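Local coordinates for chemotactic transducer PctC (Pseudomonas aeruginosa, PDB 5LTV), which is a bacterial chemoreceptor whose ligand-binding domain captures gamma-amino-butanoic acid, probably to steer the cell toward this compound, at residues P154-A158 and G159-G163. Numbering follows the deposited sequence.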
# COMPACT_ATOMS: atom_id res chain seq x y z
N PRO A 154 5.01 5.17 12.95
CA PRO A 154 5.71 6.16 13.78
C PRO A 154 7.16 5.79 13.98
O PRO A 154 7.52 4.61 13.97
CB PRO A 154 4.94 6.13 15.10
CG PRO A 154 3.60 5.41 14.73
CD PRO A 154 4.02 4.40 13.72
N VAL A 155 7.99 6.81 14.13
CA VAL A 155 9.41 6.70 14.48
C VAL A 155 9.64 7.49 15.77
O VAL A 155 9.37 8.70 15.83
CB VAL A 155 10.32 7.27 13.36
CG1 VAL A 155 11.82 7.05 13.70
CG2 VAL A 155 9.94 6.65 12.02
N ARG A 156 10.11 6.80 16.81
CA ARG A 156 10.49 7.45 18.05
C ARG A 156 12.01 7.39 18.19
O ARG A 156 12.66 6.49 17.65
CB ARG A 156 9.82 6.78 19.27
CG ARG A 156 8.30 7.08 19.44
CD ARG A 156 7.65 6.23 20.55
NE ARG A 156 6.20 6.46 20.72
CZ ARG A 156 5.24 5.85 20.02
NH1 ARG A 156 5.54 4.96 19.09
NH2 ARG A 156 3.97 6.14 20.26
N HIS A 157 12.58 8.38 18.87
CA HIS A 157 13.99 8.36 19.21
C HIS A 157 14.10 8.55 20.71
O HIS A 157 13.54 9.51 21.26
CB HIS A 157 14.78 9.43 18.46
CG HIS A 157 16.21 9.52 18.88
ND1 HIS A 157 17.08 8.45 18.79
CD2 HIS A 157 16.91 10.52 19.46
CE1 HIS A 157 18.26 8.80 19.26
NE2 HIS A 157 18.18 10.05 19.67
N ALA A 158 14.74 7.59 21.39
CA ALA A 158 14.81 7.60 22.86
C ALA A 158 13.42 7.79 23.49
O ALA A 158 13.28 8.47 24.52
CB ALA A 158 15.78 8.69 23.35
N GLY A 159 12.38 7.23 22.85
CA GLY A 159 11.04 7.27 23.41
C GLY A 159 10.19 8.49 23.05
O GLY A 159 9.02 8.52 23.39
N GLN A 160 10.76 9.48 22.37
CA GLN A 160 10.09 10.70 21.93
C GLN A 160 9.82 10.66 20.41
O GLN A 160 10.70 10.28 19.62
CB GLN A 160 10.96 11.92 22.28
CG GLN A 160 11.24 12.05 23.79
CD GLN A 160 9.94 12.32 24.55
OE1 GLN A 160 9.56 11.52 25.40
NE2 GLN A 160 9.27 13.40 24.23
N LEU A 161 8.61 11.08 20.02
CA LEU A 161 8.20 11.02 18.62
C LEU A 161 9.09 11.86 17.71
O LEU A 161 9.28 13.06 17.93
CB LEU A 161 6.75 11.46 18.48
CG LEU A 161 6.14 11.22 17.10
CD1 LEU A 161 6.09 9.73 16.82
CD2 LEU A 161 4.74 11.83 17.12
N LEU A 162 9.70 11.21 16.72
CA LEU A 162 10.39 11.90 15.65
C LEU A 162 9.40 12.30 14.55
O LEU A 162 9.38 13.45 14.09
CB LEU A 162 11.52 11.01 15.11
CG LEU A 162 12.20 11.60 13.87
CD1 LEU A 162 12.89 12.97 14.18
CD2 LEU A 162 13.19 10.60 13.26
N GLY A 163 8.59 11.36 14.11
CA GLY A 163 7.56 11.66 13.13
C GLY A 163 6.97 10.37 12.62
O GLY A 163 6.89 9.39 13.37
O HOH W 1 11.11 9.66 26.27
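Strands 147-157 and 160-170 form a beta hairpin with a two-residue type I' turn, pairing Val-155 with Gly-163 and His-157 with Gln-160. The strands are neighbours in the antiparallel sheet that carries the ligand pocket of this Cache domain. The hairpin end lies at the surface, away from the bound gamma-amino-butanoic acid.

Ala-158 and Gly-159 form the turn, both with positive phi (88° at Gly-159). His-157 and Gln-160 close the turn with two backbone bonds. His-157 N reaches Gln-160 O at 2.8 Å. The return bond, Gln-160 N to His-157 O, is 3.0 Å long, and its donor sits well above the carbonyl plane.

Further along is a classic beta bulge, where Leu-162 and Gly-163 both face Val-155. Val-155 O accepts from Leu-162 N at 2.7 Å and from Gly-163 N at 3.3 Å, both in its carbonyl plane. Val-155 N donates back to Gly-163 O at 2.9 Å.

At the bulge the CB of Leu-162 points toward strand 147-157, and lies 3.2 Å from Val-155 O. The leucine side chain runs alongside that of Val-155, and CD2 meets Val-155 CG1 at 3.8 Å. With CG1 anti to the backbone N (chi1 -176°), this valine branch lies beside the leucine. Helix 34-68 covers Val-155 through Ala-64 and Leu-67.

Arg-156 and Leu-161 lie on the sheet face opposite Val-155, His-157 and Gln-160. The extended arginine chain passes over the Gln-160 carbonyl, and in one of its two conformers NH1 makes a salt bridge to Asp-131. Leu-161 CD1 packs loosely on Pro-154 CB, and both residues touch Leu-128 of helix 122-130.

Bent at chi2 (-65°), the Gln-160 chain brings OE1 within 2.6 Å of a water that donates to it and also to Ala-158 O.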